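PDB 1Q1L: chorismate synthase from Aquifex aeolicus, which converts 5-enolpyruvylshikimate-3-phosphate into chorismate with release of phosphate, using reduced FMN as cofactor, in the last step of the pathway to chorismate. Local coordinates for residues Ile289-Ser292 and Gly296-Arg299; Asp253-Gln258 and Leu375-Gly380; Ser157-Lys162 and Lys389-Tyr394; Lys179-Phe184 and Val318-Met323; Glu195-Glu198 and Leu202-Pro205. One frame throughout, in Å; residues are numbered along the deposited sequence. Where two conformers were deposited one is given.

Contact 1. Residues Ile289-Ser292 and Gly296-Arg299; sequences IGWS and GYFR
Trp291 and Tyr297 face each other as a non-hydrogen-bonded pair of an antiparallel beta hairpin, and the indole leans across the phenol ring. The Trp291 CB lies 3.8 Å from Tyr297 CD1, and CG is anti to the backbone N (chi1 180°), which carries the indole across the Tyr297 ring. CG then passes Gly296 O and Tyr297 CE1. CD1 sits over the centre of the Tyr297 ring, 3.5 Å from Tyr297 CE1, and NE1 comes to rest 3.8 Å from Gly296 CA. The five-membered ring and the phenol make an edge-to-face pair with planes at 56°. On the same sheet face, Ile289 lies alongside Arg299, its CG1 3.7 Å from Arg299 NE, while the guanidinium forms a salt bridge with Glu308. On the other face, the Phe298 ring covers Gly290, whose CA stands 4.1 Å from the ring centroid; a CB at that position would collide with Phe298 CZ. Two reciprocal pairs of backbone bonds fasten the strands: Gly290 N gives Phe298 O a nearly straight bond of 2.8 Å (178°), and Phe298 N returns one to Gly290 O; Ser292 and Gly296 do likewise. Ile289 and Arg299 also pack on Leu119 and Ser120 of the second subunit. Backbone bonds thus set the strand pairing, while aromatic faces clad it: one turned to the indole edge, the other to a glycine that leaves room for it.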
# COMPACT_ATOMS: atom_id res chain seq x y z
N ILE A 289 1.71 37.03 -2.53
CA ILE A 289 2.81 36.58 -1.70
C ILE A 289 3.47 37.72 -0.94
O ILE A 289 3.82 38.76 -1.51
CB ILE A 289 3.89 35.86 -2.53
CG1 ILE A 289 3.29 34.61 -3.18
CG2 ILE A 289 5.08 35.49 -1.64
CD1 ILE A 289 4.28 33.80 -3.99
N GLY A 290 3.63 37.52 0.37
CA GLY A 290 4.26 38.50 1.22
C GLY A 290 5.47 37.86 1.88
O GLY A 290 5.69 36.66 1.74
N TRP A 291 6.26 38.66 2.59
CA TRP A 291 7.46 38.15 3.25
C TRP A 291 7.87 39.12 4.35
O TRP A 291 7.67 40.33 4.23
CB TRP A 291 8.60 38.01 2.24
CG TRP A 291 9.89 37.50 2.82
CD1 TRP A 291 10.28 36.19 2.94
CD2 TRP A 291 10.95 38.29 3.37
NE1 TRP A 291 11.52 36.12 3.53
CE2 TRP A 291 11.95 37.39 3.81
CE3 TRP A 291 11.15 39.66 3.55
CZ2 TRP A 291 13.14 37.83 4.41
CZ3 TRP A 291 12.33 40.10 4.14
CH2 TRP A 291 13.31 39.18 4.57
N SER A 292 8.45 38.57 5.41
CA SER A 292 8.92 39.36 6.54
C SER A 292 10.18 38.72 7.10
O SER A 292 10.36 37.50 7.00
CB SER A 292 7.86 39.44 7.64
OG SER A 292 6.78 40.26 7.24
N GLY A 296 9.31 34.88 7.34
CA GLY A 296 9.47 34.22 6.06
C GLY A 296 8.32 34.58 5.14
O GLY A 296 7.70 35.63 5.30
N TYR A 297 8.01 33.69 4.20
CA TYR A 297 6.93 33.92 3.25
C TYR A 297 5.54 33.59 3.80
O TYR A 297 5.38 32.77 4.69
CB TYR A 297 7.17 33.11 1.98
CG TYR A 297 8.40 33.54 1.20
CD1 TYR A 297 8.38 34.67 0.39
CD2 TYR A 297 9.59 32.81 1.30
CE1 TYR A 297 9.51 35.08 -0.31
CE2 TYR A 297 10.73 33.21 0.60
CZ TYR A 297 10.69 34.34 -0.20
OH TYR A 297 11.82 34.73 -0.88
N PHE A 298 4.54 34.27 3.25
CA PHE A 298 3.15 34.07 3.63
C PHE A 298 2.27 34.65 2.53
O PHE A 298 2.79 35.14 1.52
CB PHE A 298 2.83 34.72 4.98
CG PHE A 298 3.12 36.20 5.03
CD1 PHE A 298 4.42 36.66 5.21
CD2 PHE A 298 2.09 37.13 4.92
CE1 PHE A 298 4.70 38.02 5.27
CE2 PHE A 298 2.35 38.50 4.98
CZ PHE A 298 3.66 38.95 5.15
N ARG A 299 0.96 34.58 2.70
CA ARG A 299 0.03 35.10 1.68
C ARG A 299 -0.87 36.17 2.29
O ARG A 299 -1.13 36.14 3.49
CB ARG A 299 -0.82 33.96 1.11
CG ARG A 299 -0.01 32.78 0.57
CD ARG A 299 0.80 33.13 -0.68
NE ARG A 299 1.49 31.97 -1.24
CZ ARG A 299 2.49 31.33 -0.64
NH1 ARG A 299 2.92 31.72 0.55
NH2 ARG A 299 3.06 30.28 -1.23

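Contact 2. Residues Asp253-Gln258 and Leu375-Gly380; sequences DGRIAQ and LLEKLG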
# COMPACT_ATOMS: atom_id res chain seq x y z
N ASP A 253 -4.17 18.01 -1.65
CA ASP A 253 -5.58 18.28 -1.96
C ASP A 253 -6.33 17.00 -2.28
O ASP A 253 -7.45 16.78 -1.80
CB ASP A 253 -5.67 19.26 -3.13
CG ASP A 253 -4.59 19.03 -4.17
OD1 ASP A 253 -4.48 17.89 -4.69
OD2 ASP A 253 -3.85 19.98 -4.48
N GLY A 254 -5.72 16.15 -3.09
CA GLY A 254 -6.36 14.89 -3.44
C GLY A 254 -6.60 14.08 -2.19
O GLY A 254 -7.68 13.53 -2.00
N ARG A 255 -5.60 14.00 -1.31
CA ARG A 255 -5.75 13.23 -0.08
C ARG A 255 -6.87 13.78 0.80
O ARG A 255 -7.67 13.03 1.35
CB ARG A 255 -4.45 13.22 0.72
CG ARG A 255 -3.31 12.45 0.06
CD ARG A 255 -2.26 12.15 1.12
NE ARG A 255 -0.95 12.67 0.75
CZ ARG A 255 0.09 12.70 1.57
NH1 ARG A 255 -0.02 12.24 2.81
NH2 ARG A 255 1.24 13.20 1.15
N ILE A 256 -6.92 15.10 0.93
CA ILE A 256 -7.97 15.72 1.72
C ILE A 256 -9.31 15.36 1.09
O ILE A 256 -10.25 14.96 1.78
CB ILE A 256 -7.81 17.26 1.77
CG1 ILE A 256 -6.60 17.62 2.64
CG2 ILE A 256 -9.08 17.91 2.31
CD1 ILE A 256 -6.27 19.11 2.65
N ALA A 257 -9.40 15.49 -0.24
CA ALA A 257 -10.63 15.18 -0.97
C ALA A 257 -11.15 13.77 -0.71
O ALA A 257 -12.35 13.57 -0.51
CB ALA A 257 -10.41 15.38 -2.47
N GLN A 258 -10.27 12.78 -0.74
CA GLN A 258 -10.71 11.41 -0.50
C GLN A 258 -11.21 11.24 0.92
O GLN A 258 -12.24 10.61 1.14
CB GLN A 258 -9.57 10.41 -0.74
CG GLN A 258 -9.91 9.01 -0.26
CD GLN A 258 -8.97 7.95 -0.81
OE1 GLN A 258 -7.75 8.11 -0.80
NE2 GLN A 258 -9.55 6.85 -1.30
N LEU A 375 2.25 14.91 8.07
CA LEU A 375 3.30 15.49 8.89
C LEU A 375 4.34 14.42 9.21
O LEU A 375 5.54 14.65 9.11
CB LEU A 375 2.72 16.08 10.17
CG LEU A 375 3.71 16.88 11.02
CD1 LEU A 375 4.34 17.98 10.18
CD2 LEU A 375 3.00 17.47 12.23
N LEU A 376 3.87 13.22 9.56
CA LEU A 376 4.78 12.13 9.87
C LEU A 376 5.56 11.70 8.63
O LEU A 376 6.72 11.29 8.74
CB LEU A 376 4.00 10.94 10.44
CG LEU A 376 3.54 11.14 11.89
CD1 LEU A 376 2.51 10.08 12.26
CD2 LEU A 376 4.76 11.08 12.81
N GLU A 377 4.94 11.82 7.46
CA GLU A 377 5.57 11.47 6.19
C GLU A 377 6.77 12.39 5.94
O GLU A 377 7.81 11.96 5.44
CB GLU A 377 4.56 11.65 5.05
CG GLU A 377 5.10 11.39 3.66
CD GLU A 377 4.11 11.77 2.56
OE1 GLU A 377 4.35 11.40 1.39
OE2 GLU A 377 3.09 12.44 2.85
N LYS A 378 6.60 13.66 6.29
CA LYS A 378 7.65 14.66 6.11
C LYS A 378 8.75 14.55 7.18
O LYS A 378 9.94 14.61 6.87
CB LYS A 378 7.04 16.06 6.16
CG LYS A 378 8.04 17.20 6.16
CD LYS A 378 8.82 17.26 4.85
CE LYS A 378 9.72 18.48 4.83
NZ LYS A 378 10.52 18.59 3.57
N LEU A 379 8.33 14.38 8.43
CA LEU A 379 9.25 14.30 9.55
C LEU A 379 9.84 12.93 9.89
O LEU A 379 11.00 12.85 10.26
CB LEU A 379 8.56 14.87 10.79
CG LEU A 379 8.66 16.37 11.11
CD1 LEU A 379 8.82 17.21 9.86
CD2 LEU A 379 7.44 16.79 11.90
N GLY A 380 9.05 11.87 9.76
CA GLY A 380 9.53 10.55 10.12
C GLY A 380 9.55 10.53 11.65
O GLY A 380 8.88 11.35 12.27
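Arg255 and Glu377 link helices 252-261 and 356-379 where the two backbones stay well apart, the nearest CA atoms, those of Arg255 and Leu375, being 12.9 Å from each other. Two long side chains span the gap from opposite directions. Glu377 leaves its helix with CG anti to the backbone N (chi1 177°) and stays extended to the carboxylate. Arg255 is bent at chi3 (-123°), and the kink turns the edge of the guanidinium to the acid. Both terminal nitrogens converge on one oxygen: Arg255 NH2 gives Glu377 OE2 a short bond of 2.6 Å, whereas the bond from Arg255 NH1 to Glu377 OE2, 3.1 Å long, is weak. OE2 receives NH2 through its syn lone pair and lies close to the guanidinium plane, but the carboxylate as a whole is turned 55° against that plane, so a parallel two-oxygen fork does not form. The other oxygen, OE1, is paired instead with Arg250 NH1, and Arg250 O accepts a further bond from Arg255 NH2. The Arg255 side chain also packs on Val370 and Ala374 of helix 356-379, and Gln258 of the second subunit touches the same residue. One carboxylate is therefore shared between two arginines, a network that would probably favour its ionised form and offset the buried charge of Arg255 between the helices.

Contact 3. Residues Ser157-Lys162 and Lys389-Tyr394; sequences SEFGIK and KRFEDY
Gly160 N donates to Ser157 O over 2.9 Å, closing the type I turn that holds Phe159 against Phe391 of helix 384-399. The contact itself is apolar and rests on these two rings. Phe391 extends from its helix with CG anti to the backbone N (chi1 -179°), presenting one ring face to the turn. Phe159 lies across that face: its CB stands 4.0 Å from the Phe391 ring centroid, close to the ring normal, and its CD2 drops 3.5 Å from Phe391 CG, above the rim of the ring. CE2 reaches on to Phe391 CB. The rings cross obliquely, with planes at 54° and centroids 5.1 Å apart. An alanine in place of Phe391 would remove the face under CB and CD2 of Phe159, which would probably open a gap between turn and helix and leave the Phe159 ring freer to turn. Phe159 also meets Phe155 edge-to-face and packs on Leu375, while Leu379 touches Phe391, so helices 142-157, 356-379 and 384-399 meet in one apolar cluster, to which helix 356-379 brings the leucines. Two positions before and after Phe391, Lys389 and Asp393 exchange salt bridges with Asp393 and Lys389 of the third subunit. The turn that carries Phe159 ends helix 142-157 in a Schellman motif, with Gly160, at positive phi, as its C-prime residue, before the chain enters strand 162-170.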
# COMPACT_ATOMS: atom_id res chain seq x y z
N SER A 157 -1.63 18.69 17.94
CA SER A 157 -1.59 19.79 18.89
C SER A 157 -0.21 19.95 19.52
O SER A 157 0.14 21.04 19.97
CB SER A 157 -2.65 19.59 19.98
OG SER A 157 -2.42 18.38 20.69
N GLU A 158 0.57 18.88 19.55
CA GLU A 158 1.91 18.95 20.13
C GLU A 158 2.79 19.86 19.29
O GLU A 158 3.83 20.34 19.75
CB GLU A 158 2.56 17.56 20.18
CG GLU A 158 1.86 16.54 21.07
CD GLU A 158 1.87 16.94 22.54
OE1 GLU A 158 2.93 17.39 23.03
OE2 GLU A 158 0.82 16.79 23.20
N PHE A 159 2.38 20.10 18.05
CA PHE A 159 3.14 20.97 17.17
C PHE A 159 2.42 22.31 17.01
O PHE A 159 2.78 23.12 16.17
CB PHE A 159 3.32 20.33 15.79
CG PHE A 159 3.91 18.95 15.85
CD1 PHE A 159 3.09 17.84 16.03
CD2 PHE A 159 5.29 18.76 15.77
CE1 PHE A 159 3.64 16.56 16.13
CE2 PHE A 159 5.84 17.49 15.87
CZ PHE A 159 5.01 16.38 16.05
N GLY A 160 1.40 22.52 17.83
CA GLY A 160 0.65 23.76 17.77
C GLY A 160 -0.37 23.81 16.65
O GLY A 160 -0.97 24.86 16.38
N ILE A 161 -0.59 22.66 16.00
CA ILE A 161 -1.54 22.57 14.90
C ILE A 161 -2.95 22.35 15.45
O ILE A 161 -3.22 21.37 16.15
CB ILE A 161 -1.14 21.44 13.91
CG1 ILE A 161 0.14 21.85 13.17
CG2 ILE A 161 -2.27 21.15 12.93
CD1 ILE A 161 0.75 20.76 12.29
N LYS A 162 -3.84 23.28 15.14
CA LYS A 162 -5.29 23.22 15.64
C LYS A 162 -6.34 22.94 14.42
O LYS A 162 -6.26 23.58 13.28
CB LYS A 162 -5.70 24.66 16.47
CG LYS A 162 -4.54 25.11 17.82
CD LYS A 162 -4.90 26.78 18.51
CE LYS A 162 -3.58 27.34 19.67
NZ LYS A 162 -2.01 27.32 18.97
N LYS A 389 11.88 17.74 17.27
CA LYS A 389 13.15 18.35 16.92
C LYS A 389 13.22 18.57 15.41
O LYS A 389 13.72 19.60 14.95
CB LYS A 389 14.30 17.45 17.38
CG LYS A 389 15.67 17.88 16.86
CD LYS A 389 16.09 19.22 17.43
CE LYS A 389 17.38 19.70 16.78
NZ LYS A 389 18.46 18.67 16.85
N ARG A 390 12.74 17.60 14.64
CA ARG A 390 12.77 17.72 13.19
C ARG A 390 11.79 18.78 12.69
O ARG A 390 12.02 19.42 11.67
CB ARG A 390 12.46 16.36 12.55
CG ARG A 390 13.46 15.28 12.93
CD ARG A 390 13.03 13.94 12.38
NE ARG A 390 13.95 12.88 12.77
CZ ARG A 390 13.79 11.60 12.42
NH1 ARG A 390 12.76 11.24 11.67
NH2 ARG A 390 14.67 10.69 12.82
N PHE A 391 10.70 18.95 13.42
CA PHE A 391 9.69 19.94 13.07
C PHE A 391 10.34 21.32 13.24
O PHE A 391 10.28 22.16 12.33
CB PHE A 391 8.49 19.80 14.00
CG PHE A 391 7.36 20.77 13.71
CD1 PHE A 391 6.41 20.48 12.73
CD2 PHE A 391 7.24 21.96 14.42
CE1 PHE A 391 5.36 21.36 12.47
CE2 PHE A 391 6.20 22.85 14.16
CZ PHE A 391 5.26 22.55 13.18
N GLU A 392 10.97 21.52 14.39
CA GLU A 392 11.63 22.78 14.72
C GLU A 392 12.71 23.16 13.72
O GLU A 392 12.80 24.31 13.30
CB GLU A 392 12.22 22.69 16.13
CG GLU A 392 11.15 22.50 17.20
CD GLU A 392 11.72 21.99 18.51
OE1 GLU A 392 10.93 21.81 19.47
OE2 GLU A 392 12.94 21.77 18.59
N ASP A 393 13.53 22.19 13.32
CA ASP A 393 14.58 22.45 12.35
C ASP A 393 13.95 22.80 11.01
O ASP A 393 14.39 23.73 10.33
CB ASP A 393 15.49 21.22 12.19
CG ASP A 393 16.40 21.00 13.39
OD1 ASP A 393 16.49 21.90 14.26
OD2 ASP A 393 17.04 19.93 13.45
N TYR A 394 12.91 22.06 10.63
CA TYR A 394 12.23 22.31 9.37
C TYR A 394 11.54 23.67 9.31
O TYR A 394 11.58 24.35 8.28
CB TYR A 394 11.21 21.20 9.08
CG TYR A 394 10.44 21.45 7.82
CD1 TYR A 394 9.12 21.89 7.85
CD2 TYR A 394 11.07 21.34 6.57
CE1 TYR A 394 8.44 22.22 6.68
CE2 TYR A 394 10.40 21.66 5.40
CZ TYR A 394 9.09 22.10 5.46
OH TYR A 394 8.43 22.43 4.30

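Contact 4. Residues Lys179-Phe184 and Val318-Met323; sequences KDKSYF and VVRVAM
Phe184 and Val318 form the tight part of this contact. Val318 CG1, anti to its backbone nitrogen (chi1 177°), stands over the centre of the Phe184 ring, 3.6 Å from the centroid, and makes a CH-pi contact. Lys181 CB covers the centre of the opposite face, so the ring is clamped between a strand methyl and the chain just before it. At the ring edge, Phe184 CZ meets Arg320 CD at 4.0 Å. Packing is looser at the polar end, where Lys181 and Arg320 approach from opposite directions and leave 3.7 Å between Lys181 NZ and Arg320 NH2. Both cations are gathered round Glu232, which pairs with Lys181 NZ and Arg320 NE; Arg320 NH1 is bridged to Glu270, and Lys181 NZ also bonds to Leu178 O and to Tyr183 OH (2.8 Å). On the exposed side the loop holds itself in shape: Asp180 OD2 accepts from Ser182 N at 3.1 Å, an Asx turn leading into the 3-10 segment. Val319 points away from the loop to Ile256 and Met260 of helix 252-261. Strand 317-323 is thus lined by a loop on one face and a helix on the other, as an inner strand of the antiparallel sheet in the beta-alpha-beta sandwich fold.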
# COMPACT_ATOMS: atom_id res chain seq x y z
N LYS A 179 -20.72 34.66 3.97
CA LYS A 179 -20.69 34.64 2.51
C LYS A 179 -19.37 35.21 1.98
O LYS A 179 -18.87 34.77 0.95
CB LYS A 179 -21.87 35.44 1.94
CG LYS A 179 -23.25 34.94 2.39
CD LYS A 179 -23.97 34.20 1.27
CE LYS A 179 -23.52 32.76 1.15
NZ LYS A 179 -23.96 31.95 2.32
N ASP A 180 -18.83 36.20 2.68
CA ASP A 180 -17.55 36.80 2.29
C ASP A 180 -16.48 35.87 2.87
O ASP A 180 -16.39 35.72 4.09
CB ASP A 180 -17.44 38.20 2.90
CG ASP A 180 -16.13 38.90 2.57
OD1 ASP A 180 -16.02 40.11 2.85
OD2 ASP A 180 -15.20 38.24 2.05
N LYS A 181 -15.69 35.25 2.01
CA LYS A 181 -14.68 34.29 2.46
C LYS A 181 -13.29 34.82 2.80
O LYS A 181 -12.31 34.07 2.80
CB LYS A 181 -14.54 33.17 1.43
CG LYS A 181 -15.84 32.43 1.16
CD LYS A 181 -16.43 31.87 2.44
CE LYS A 181 -17.73 31.13 2.17
NZ LYS A 181 -18.32 30.64 3.44
N SER A 182 -13.20 36.11 3.09
CA SER A 182 -11.91 36.70 3.42
C SER A 182 -11.37 36.10 4.72
O SER A 182 -10.16 36.05 4.93
CB SER A 182 -12.04 38.21 3.58
OG SER A 182 -12.92 38.51 4.65
N TYR A 183 -12.26 35.64 5.59
CA TYR A 183 -11.83 35.06 6.85
C TYR A 183 -10.98 33.79 6.69
O TYR A 183 -10.36 33.32 7.65
CB TYR A 183 -13.04 34.79 7.76
CG TYR A 183 -14.02 33.76 7.24
CD1 TYR A 183 -13.76 32.39 7.36
CD2 TYR A 183 -15.20 34.16 6.62
CE1 TYR A 183 -14.66 31.45 6.87
CE2 TYR A 183 -16.10 33.22 6.12
CZ TYR A 183 -15.83 31.87 6.25
OH TYR A 183 -16.72 30.96 5.75
N PHE A 184 -10.94 33.23 5.47
CA PHE A 184 -10.14 32.03 5.20
C PHE A 184 -8.67 32.32 5.51
O PHE A 184 -7.88 31.41 5.72
CB PHE A 184 -10.23 31.62 3.72
CG PHE A 184 -11.48 30.88 3.36
CD1 PHE A 184 -12.48 30.65 4.29
CD2 PHE A 184 -11.65 30.41 2.06
CE1 PHE A 184 -13.64 29.96 3.94
CE2 PHE A 184 -12.80 29.72 1.69
CZ PHE A 184 -13.80 29.49 2.64
N VAL A 318 -8.23 25.13 4.47
CA VAL A 318 -9.67 25.33 4.55
C VAL A 318 -10.37 24.45 3.54
O VAL A 318 -10.10 24.52 2.34
CB VAL A 318 -10.04 26.80 4.29
CG1 VAL A 318 -11.57 26.96 4.31
CG2 VAL A 318 -9.40 27.68 5.34
N VAL A 319 -11.29 23.64 4.04
CA VAL A 319 -12.03 22.71 3.21
C VAL A 319 -13.53 22.90 3.38
O VAL A 319 -14.03 22.98 4.50
CB VAL A 319 -11.67 21.25 3.60
CG1 VAL A 319 -12.22 20.29 2.59
CG2 VAL A 319 -10.17 21.12 3.74
N ARG A 320 -14.25 22.94 2.26
CA ARG A 320 -15.71 23.12 2.29
C ARG A 320 -16.32 21.77 1.91
O ARG A 320 -15.93 21.17 0.91
CB ARG A 320 -16.12 24.21 1.30
CG ARG A 320 -15.19 25.43 1.33
CD ARG A 320 -15.83 26.65 0.68
NE ARG A 320 -16.98 27.12 1.43
CZ ARG A 320 -18.25 26.98 1.04
NH1 ARG A 320 -18.53 26.39 -0.11
NH2 ARG A 320 -19.23 27.43 1.81
N VAL A 321 -17.27 21.31 2.71
CA VAL A 321 -17.88 20.00 2.51
C VAL A 321 -19.40 20.02 2.43
O VAL A 321 -20.07 20.60 3.28
CB VAL A 321 -17.44 19.06 3.65
CG1 VAL A 321 -17.86 17.63 3.36
CG2 VAL A 321 -15.92 19.16 3.84
N ALA A 322 -19.93 19.35 1.41
CA ALA A 322 -21.38 19.31 1.19
C ALA A 322 -21.98 17.95 1.53
O ALA A 322 -21.55 16.91 1.01
CB ALA A 322 -21.68 19.67 -0.26
N MSE A 323 -22.99 17.96 2.40
CA MSE A 323 -23.67 16.73 2.80
C MSE A 323 -25.09 16.72 2.26
O MSE A 323 -25.86 17.65 2.51
CB MSE A 323 -23.71 16.63 4.33
CG MSE A 323 -24.32 15.33 4.81
SE MSE A 323 -24.76 15.39 6.68
CE MSE A 323 -26.57 16.05 6.48

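Contact 5. Residues Glu195-Glu198 and Leu202-Pro205; sequences EKAE and LRIP
Glu198 and Arg203 lie side by side at the end of helix 187-197, and a carboxylate oxygen of one meets the guanidinium edge of the other in a salt bridge. Arg203 NH1 reaches Glu198 OE2 at 2.7 Å, although the angle at the hydrogen (128°) makes the bond itself weak. The carboxylate is turned 59° from the guanidinium plane. Bends at chi2 and chi3 fold Arg203 back toward the helix, bringing NH1 within 3.5 Å of Ala197 CB. Next to this pair the backbones touch directly: Arg203 CA points its hydrogen almost straight at Ala197 O (3.2 Å), and Ala197 CA approaches Ile204 O at 3.4 Å. Lys196 runs along Pro205 O, its CE 3.1 Å from that oxygen, while its ammonium group makes a cation-pi contact with Phe206. Farther out, Glu198 OE2 also pairs with Arg46 NH2, so two arginines share the oxygen, and Arg203 NH2 bonds to Ser360 OG. A leucine in place of Arg203 would probably leave Glu198 with Arg46 as its remaining charged mate here and remove the bond to Ser360 OG. Ser200 OG, held by the N-H groups of Leu202 and Ile204, pins the turn, and backbone bonding of Arg203 with Val167 fixes the loop to strand 162-170, whose Phe166 packs on Ala197 and Pro205. The Arg203 side chain lies about 9 Å from that of Arg47, a predicted NADP(+)-binding residue. This is the loop between two successive helices, 187-197 and 210-221, which doubles back over the end of the first helix and rests on strand 162-170 of the sheet.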
# COMPACT_ATOMS: atom_id res chain seq x y z
N GLU A 195 -15.08 28.18 18.05
CA GLU A 195 -15.42 28.31 19.47
C GLU A 195 -16.91 28.59 19.64
O GLU A 195 -17.55 28.01 20.51
CB GLU A 195 -14.60 29.43 20.11
CG GLU A 195 -13.12 29.12 20.26
CD GLU A 195 -12.85 28.00 21.25
OE1 GLU A 195 -13.24 28.15 22.43
OE2 GLU A 195 -12.24 26.98 20.86
N LYS A 196 -17.45 29.48 18.81
CA LYS A 196 -18.87 29.79 18.91
C LYS A 196 -19.72 28.60 18.48
O LYS A 196 -20.75 28.31 19.09
CB LYS A 196 -19.22 31.03 18.07
CG LYS A 196 -18.77 32.34 18.71
CD LYS A 196 -19.22 33.57 17.92
CE LYS A 196 -18.41 33.76 16.65
NZ LYS A 196 -18.82 34.98 15.89
N ALA A 197 -19.27 27.89 17.45
CA ALA A 197 -20.00 26.72 16.98
C ALA A 197 -20.17 25.74 18.13
O ALA A 197 -21.18 25.03 18.22
CB ALA A 197 -19.25 26.06 15.84
N GLU A 198 -19.17 25.69 19.01
CA GLU A 198 -19.23 24.79 20.16
C GLU A 198 -20.34 25.20 21.12
O GLU A 198 -20.73 24.42 21.99
CB GLU A 198 -17.88 24.76 20.88
CG GLU A 198 -16.77 24.15 20.04
CD GLU A 198 -17.07 22.72 19.66
OE1 GLU A 198 -16.96 21.83 20.53
OE2 GLU A 198 -17.44 22.48 18.49
N LEU A 202 -26.45 23.56 16.75
CA LEU A 202 -26.31 23.16 15.35
C LEU A 202 -24.89 23.45 14.86
O LEU A 202 -24.60 23.35 13.66
CB LEU A 202 -27.31 23.92 14.48
CG LEU A 202 -28.80 23.69 14.77
CD1 LEU A 202 -29.61 24.80 14.12
CD2 LEU A 202 -29.23 22.32 14.25
N ARG A 203 -24.01 23.81 15.78
CA ARG A 203 -22.62 24.11 15.47
C ARG A 203 -22.47 25.22 14.43
O ARG A 203 -21.56 25.19 13.59
CB ARG A 203 -21.88 22.85 14.99
CG ARG A 203 -21.69 21.76 16.06
CD ARG A 203 -20.21 21.57 16.37
NE ARG A 203 -19.46 21.53 15.13
CZ ARG A 203 -18.31 22.15 14.91
NH1 ARG A 203 -17.73 22.87 15.86
NH2 ARG A 203 -17.75 22.08 13.71
N ILE A 204 -23.37 26.20 14.47
CA ILE A 204 -23.27 27.35 13.57
C ILE A 204 -22.47 28.41 14.31
O ILE A 204 -22.55 28.53 15.53
CB ILE A 204 -24.67 27.90 13.17
CG1 ILE A 204 -25.53 28.10 14.42
CG2 ILE A 204 -25.34 26.96 12.18
CD1 ILE A 204 -26.90 28.69 14.11
N PRO A 205 -21.66 29.19 13.58
CA PRO A 205 -20.81 30.26 14.13
C PRO A 205 -21.52 31.37 14.92
O PRO A 205 -20.86 32.16 15.59
CB PRO A 205 -20.11 30.81 12.89
CG PRO A 205 -20.11 29.67 11.95
CD PRO A 205 -21.48 29.11 12.12

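In the fold
From the N terminus, the first segment of contact 3 follows helix 142-157, and its partner near the C terminus closes a loop that encloses all the other contacts. Contact 4 opens next, and contact 5 closes a short turn within it. Contact 2 opens before contact 4 closes, so these two cross; the hairpin of contact 1 is nested inside both. Ile256 of contact 2 packs on Val319 of contact 4, joining helix 252-261 to the five-stranded sheet. Contacts 2 and 3 meet where Leu379 O lies by Arg390 NH1, between the successive C-terminal helices. Contact 1 stands apart, its centre about 27 Å from the centre of the chain, beside the second subunit.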